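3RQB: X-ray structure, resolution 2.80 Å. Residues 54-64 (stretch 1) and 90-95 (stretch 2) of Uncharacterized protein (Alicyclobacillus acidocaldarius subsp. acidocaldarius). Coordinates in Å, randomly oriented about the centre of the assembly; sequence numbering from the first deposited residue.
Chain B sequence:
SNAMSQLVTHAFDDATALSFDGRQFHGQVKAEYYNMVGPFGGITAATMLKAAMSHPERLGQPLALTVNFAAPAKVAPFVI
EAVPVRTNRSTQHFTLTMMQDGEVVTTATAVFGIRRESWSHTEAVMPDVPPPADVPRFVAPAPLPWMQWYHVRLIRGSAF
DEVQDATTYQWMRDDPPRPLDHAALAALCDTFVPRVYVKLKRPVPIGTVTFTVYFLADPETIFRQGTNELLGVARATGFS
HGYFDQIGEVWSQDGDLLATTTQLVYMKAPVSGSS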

ATOM      1  N   SER B  54       1.512 -16.482 -13.947  1.00 46.69           N
ATOM      2  CA  SER B  54       1.335 -17.731 -14.677  1.00 51.93           C
ATOM      3  C   SER B  54       0.014 -17.782 -15.436  1.00 59.08           C
ATOM      4  O   SER B  54      -0.233 -18.701 -16.224  1.00 57.57           O
ATOM      5  CB  SER B  54       1.402 -18.902 -13.713  1.00 51.81           C
ATOM      6  OG  SER B  54       2.427 -18.694 -12.764  1.00 61.95           O
ATOM      7  N   HIS B  55      -0.838 -16.796 -15.188  1.00 57.56           N
ATOM      8  CA  HIS B  55      -2.095 -16.716 -15.899  1.00 53.41           C
ATOM      9  C   HIS B  55      -1.810 -16.468 -17.373  1.00 59.05           C
ATOM     10  O   HIS B  55      -0.962 -15.640 -17.721  1.00 60.78           O
ATOM     11  CB  HIS B  55      -2.960 -15.602 -15.323  1.00 50.12           C
ATOM     12  CG  HIS B  55      -4.420 -15.782 -15.589  1.00 51.22           C
ATOM     13  ND1 HIS B  55      -4.984 -15.570 -16.831  1.00 55.53           N
ATOM     14  CD2 HIS B  55      -5.431 -16.166 -14.776  1.00 45.19           C
ATOM     15  CE1 HIS B  55      -6.283 -15.804 -16.767  1.00 53.07           C
ATOM     16  NE2 HIS B  55      -6.578 -16.166 -15.531  1.00 52.69           N
ATOM     17  N   PRO B  56      -2.507 -17.210 -18.241  1.00 60.00           N
ATOM     18  CA  PRO B  56      -2.399 -17.146 -19.703  1.00 63.84           C
ATOM     19  C   PRO B  56      -2.764 -15.780 -20.272  1.00 65.66           C
ATOM     20  O   PRO B  56      -2.162 -15.330 -21.252  1.00 67.78           O
ATOM     21  CB  PRO B  56      -3.417 -18.192 -20.173  1.00 63.66           C
ATOM     22  CG  PRO B  56      -4.322 -18.422 -19.001  1.00 61.44           C
ATOM     23  CD  PRO B  56      -3.449 -18.252 -17.805  1.00 56.84           C
ATOM     24  N   GLU B  57      -3.745 -15.126 -19.662  1.00 63.33           N
ATOM     25  CA  GLU B  57      -4.199 -13.836 -20.161  1.00 66.82           C
ATOM     26  C   GLU B  57      -3.208 -12.765 -19.782  1.00 56.48           C
ATOM     27  O   GLU B  57      -3.228 -11.664 -20.335  1.00 50.02           O
ATOM     28  CB  GLU B  57      -5.552 -13.467 -19.559  1.00 78.94           C
ATOM     29  CG  GLU B  57      -6.603 -14.547 -19.660  1.00 87.23           C
ATOM     30  CD  GLU B  57      -7.285 -14.578 -21.007  1.00 91.56           C
ATOM     31  OE1 GLU B  57      -8.488 -14.914 -21.037  1.00 94.56           O
ATOM     32  OE2 GLU B  57      -6.623 -14.275 -22.027  1.00 92.47           O
ATOM     33  N   ARG B  58      -2.348 -13.078 -18.819  1.00 52.86           N
ATOM     34  CA  ARG B  58      -1.466 -12.056 -18.279  1.00 52.12           C
ATOM     35  C   ARG B  58      -0.513 -11.486 -19.320  1.00 55.09           C
ATOM     36  O   ARG B  58       0.156 -12.207 -20.070  1.00 52.83           O
ATOM     37  CB  ARG B  58      -0.702 -12.540 -17.056  1.00 44.82           C
ATOM     38  CG  ARG B  58       0.636 -11.855 -16.902  1.00 40.15           C
ATOM     39  CD  ARG B  58       1.736 -12.811 -17.281  1.00 41.20           C
ATOM     40  NE  ARG B  58       3.028 -12.152 -17.380  1.00 48.50           N
ATOM     41  CZ  ARG B  58       4.183 -12.803 -17.370  1.00 58.88           C
ATOM     42  NH1 ARG B  58       4.205 -14.125 -17.253  1.00 58.34           N
ATOM     43  NH2 ARG B  58       5.319 -12.132 -17.476  1.00 66.41           N
ATOM     44  N   LEU B  59      -0.480 -10.166 -19.354  1.00 58.25           N
ATOM     45  CA  LEU B  59       0.344  -9.451 -20.291  1.00 59.61           C
ATOM     46  C   LEU B  59       1.158  -8.455 -19.502  1.00 49.97           C
ATOM     47  O   LEU B  59       0.824  -8.136 -18.358  1.00 37.78           O
ATOM     48  CB  LEU B  59      -0.530  -8.749 -21.327  1.00 68.32           C
ATOM     49  CG  LEU B  59      -1.442  -9.687 -22.125  1.00 76.32           C
ATOM     50  CD1 LEU B  59      -1.972  -8.990 -23.363  1.00 77.36           C
ATOM     51  CD2 LEU B  59      -0.719 -10.972 -22.521  1.00 78.80           C
ATOM     52  N   GLY B  60       2.240  -7.985 -20.110  1.00 53.08           N
ATOM     53  CA  GLY B  60       3.152  -7.080 -19.446  1.00 51.61           C
ATOM     54  C   GLY B  60       3.792  -7.707 -18.222  1.00 54.55           C
ATOM     55  O   GLY B  60       3.757  -8.925 -18.015  1.00 54.95           O
ATOM     56  N   GLN B  61       4.376  -6.847 -17.401  1.00 57.48           N
ATOM     57  CA  GLN B  61       5.067  -7.257 -16.191  1.00 54.79           C
ATOM     58  C   GLN B  61       4.477  -6.555 -14.959  1.00 53.63           C
ATOM     59  O   GLN B  61       3.794  -5.531 -15.072  1.00 57.42           O
ATOM     60  CB  GLN B  61       6.566  -6.965 -16.332  1.00 55.10           C
ATOM     61  CG  GLN B  61       7.280  -7.834 -17.365  1.00 60.35           C
ATOM     62  CD  GLN B  61       7.317  -9.307 -16.963  1.00 79.21           C
ATOM     63  OE1 GLN B  61       6.408  -9.806 -16.295  1.00 90.46           O
ATOM     64  NE2 GLN B  61       8.373 -10.007 -17.364  1.00 80.70           N
ATOM     65  N   PRO B  62       4.720  -7.120 -13.776  1.00 46.78           N
ATOM     66  CA  PRO B  62       4.165  -6.603 -12.521  1.00 45.17           C
ATOM     67  C   PRO B  62       4.480  -5.140 -12.240  1.00 47.92           C
ATOM     68  O   PRO B  62       5.585  -4.644 -12.478  1.00 46.58           O
ATOM     69  CB  PRO B  62       4.844  -7.466 -11.465  1.00 38.48           C
ATOM     70  CG  PRO B  62       5.135  -8.746 -12.164  1.00 37.51           C
ATOM     71  CD  PRO B  62       5.434  -8.391 -13.588  1.00 42.10           C
ATOM     72  N   LEU B  63       3.485  -4.467 -11.688  1.00 49.87           N
ATOM     73  CA  LEU B  63       3.629  -3.108 -11.208  1.00 46.08           C
ATOM     74  C   LEU B  63       3.455  -3.045  -9.686  1.00 46.01           C
ATOM     75  O   LEU B  63       4.374  -2.667  -8.955  1.00 46.92           O
ATOM     76  CB  LEU B  63       2.623  -2.211 -11.918  1.00 49.60           C
ATOM     77  CG  LEU B  63       3.007  -2.118 -13.392  1.00 53.18           C
ATOM     78  CD1 LEU B  63       1.935  -1.452 -14.245  1.00 46.50           C
ATOM     79  CD2 LEU B  63       4.338  -1.399 -13.510  1.00 54.73           C
ATOM     80  N   ALA B  64       2.266  -3.400  -9.211  1.00 44.91           N
ATOM     81  CA  ALA B  64       1.979  -3.316  -7.791  1.00 39.95           C
ATOM     82  C   ALA B  64       1.330  -4.593  -7.281  1.00 44.90           C
ATOM     83  O   ALA B  64       0.709  -5.333  -8.043  1.00 47.45           O
ATOM     84  CB  ALA B  64       1.087  -2.120  -7.508  1.00 35.61           C
ATOM     85  N   SER B  90      -1.841  -0.853 -22.414  1.00 63.87           N
ATOM     86  CA  SER B  90      -0.586  -0.986 -21.693  1.00 60.32           C
ATOM     87  C   SER B  90      -0.702  -1.531 -20.269  1.00 55.70           C
ATOM     88  O   SER B  90       0.283  -1.543 -19.536  1.00 57.18           O
ATOM     89  CB  SER B  90       0.126   0.361 -21.676  1.00 68.93           C
ATOM     90  OG  SER B  90      -0.813   1.407 -21.483  1.00 77.87           O
ATOM     91  N   THR B  91      -1.898  -1.920 -19.840  1.00 53.92           N
ATOM     92  CA  THR B  91      -2.097  -2.174 -18.410  1.00 46.22           C
ATOM     93  C   THR B  91      -3.173  -3.227 -18.050  1.00 51.48           C
ATOM     94  O   THR B  91      -4.174  -3.369 -18.756  1.00 63.72           O
ATOM     95  CB  THR B  91      -2.378  -0.836 -17.707  1.00 48.66           C
ATOM     96  OG1 THR B  91      -1.846  -0.861 -16.384  1.00 51.04           O
ATOM     97  CG2 THR B  91      -3.871  -0.524 -17.677  1.00 53.39           C
ATOM     98  N   GLN B  92      -2.956  -3.963 -16.957  1.00 50.39           N
ATOM     99  CA  GLN B  92      -3.829  -5.087 -16.563  1.00 49.94           C
ATOM    100  C   GLN B  92      -4.021  -5.266 -15.036  1.00 50.49           C
ATOM    101  O   GLN B  92      -3.048  -5.241 -14.279  1.00 52.30           O
ATOM    102  CB  GLN B  92      -3.271  -6.380 -17.153  1.00 51.27           C
ATOM    103  CG  GLN B  92      -4.247  -7.536 -17.162  1.00 55.84           C
ATOM    104  CD  GLN B  92      -3.596  -8.822 -17.616  1.00 61.76           C
ATOM    105  OE1 GLN B  92      -2.376  -8.970 -17.544  1.00 61.40           O
ATOM    106  NE2 GLN B  92      -4.405  -9.763 -18.086  1.00 66.61           N
ATOM    107  N   HIS B  93      -5.262  -5.490 -14.594  1.00 46.91           N
ATOM    108  CA  HIS B  93      -5.564  -5.627 -13.161  1.00 46.20           C
ATOM    109  C   HIS B  93      -6.064  -7.023 -12.777  1.00 48.03           C
ATOM    110  O   HIS B  93      -6.982  -7.549 -13.411  1.00 46.56           O
ATOM    111  CB  HIS B  93      -6.642  -4.627 -12.737  1.00 45.59           C
ATOM    112  CG  HIS B  93      -6.164  -3.215 -12.623  1.00 51.88           C
ATOM    113  ND1 HIS B  93      -5.921  -2.420 -13.722  1.00 52.80           N
ATOM    114  CD2 HIS B  93      -5.919  -2.445 -11.536  1.00 63.00           C
ATOM    115  CE1 HIS B  93      -5.534  -1.222 -13.319  1.00 58.60           C
ATOM    116  NE2 HIS B  93      -5.523  -1.210 -11.997  1.00 66.30           N
ATOM    117  N   PHE B  94      -5.498  -7.597 -11.713  1.00 44.16           N
ATOM    118  CA  PHE B  94      -5.896  -8.930 -11.240  1.00 38.84           C
ATOM    119  C   PHE B  94      -6.529  -8.912  -9.859  1.00 34.01           C
ATOM    120  O   PHE B  94      -6.165  -8.101  -9.008  1.00 32.17           O
ATOM    121  CB  PHE B  94      -4.691  -9.873 -11.192  1.00 44.01           C
ATOM    122  CG  PHE B  94      -4.306 -10.438 -12.527  1.00 53.23           C
ATOM    123  CD1 PHE B  94      -3.492  -9.720 -13.389  1.00 55.29           C
ATOM    124  CD2 PHE B  94      -4.749 -11.693 -12.917  1.00 56.49           C
ATOM    125  CE1 PHE B  94      -3.138 -10.239 -14.624  1.00 58.54           C
ATOM    126  CE2 PHE B  94      -4.396 -12.221 -14.150  1.00 58.76           C
ATOM    127  CZ  PHE B  94      -3.590 -11.489 -15.007  1.00 58.28           C
ATOM    128  N   THR B  95      -7.462  -9.831  -9.633  1.00 41.14           N
ATOM    129  CA  THR B  95      -8.054 -10.036  -8.308  1.00 47.73           C
ATOM    130  C   THR B  95      -7.838 -11.486  -7.885  1.00 49.47           C
ATOM    131  O   THR B  95      -8.225 -12.410  -8.596  1.00 51.73           O
ATOM    132  CB  THR B  95      -9.567  -9.720  -8.298  1.00 49.50           C
ATOM    133  OG1 THR B  95      -9.764  -8.300  -8.220  1.00 52.94           O
ATOM    134  CG2 THR B  95     -10.248 -10.392  -7.110  1.00 52.94           C
TER

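A loop need not lie within backbone hydrogen-bonding range of a strand to be held by it; one amide side chain of suitable length can carry the connection. The two stretches here illustrate the point. Residues 55-60 form loop and turn; strand begins at Gln61, and in the other stretch at Thr91, and both strands continue beyond the residues considered here. Their nearest CA atoms are Leu59 CA and Gln92 CA, 7.1 Å apart, and no backbone-to-backbone hydrogen bond joins the two stretches. The loop is partly shaped from within: Arg58 N donates to His55 O at 3.1 Å, closing a tight turn across Pro56 and Glu57. Beyond it, Gly60 adopts a positive phi of 62°, a conformation that favours glycine.

Gln92 spans the gap. Its CA-to-CB bond points toward the loop, and with chi1 and chi2 both t the side chain is extended, bringing its terminal amide to the loop backbone. There it serves as both acceptor and donor. Leu59 N donates to Gln92 OE1 at 2.9 Å with a nearly straight angle of 168°, while Gln92 NE2 donates to Glu57 O at 3.2 Å in a weak, more bent bond of 141°. The primary amide thus offers a carbonyl and an N-H to peptide groups on the two flanks of Arg58. Since both bonds use main-chain atoms on the loop side, this recognition does not depend on the polar ends of the loop side chains. The Glu57 side chain indeed leads away from the strand.

Two residues along, Phe94 also points toward the loop, as expected for alternate positions of a strand, whereas the intervening His93 makes no contact. The Phe94 ring turns its edge to the face of His55, with centroids 5.6 Å apart, planes at 64°, and His55 CG 3.8 Å from Phe94 CE2. Such an arrangement sets ring hydrogens against a pi face. The imidazole is also tethered within its own loop, because Glu57 N donates to His55 ND1 at 3.1 Å. Arg58 adds an aliphatic contact, its CB lying 3.7 Å from Phe94 CZ, while the end of its side chain leads away; there Arg58 NH2 makes a weak hydrogen bond to Gln61 OE1 at 2.8 Å.

Further along the first stretch, the buried Leu63 places CD1 4.4 Å from Thr91 OG1, a loose van der Waals contact. The interface buries just 244 Å², yet it combines directional amide bonding with aromatic packing.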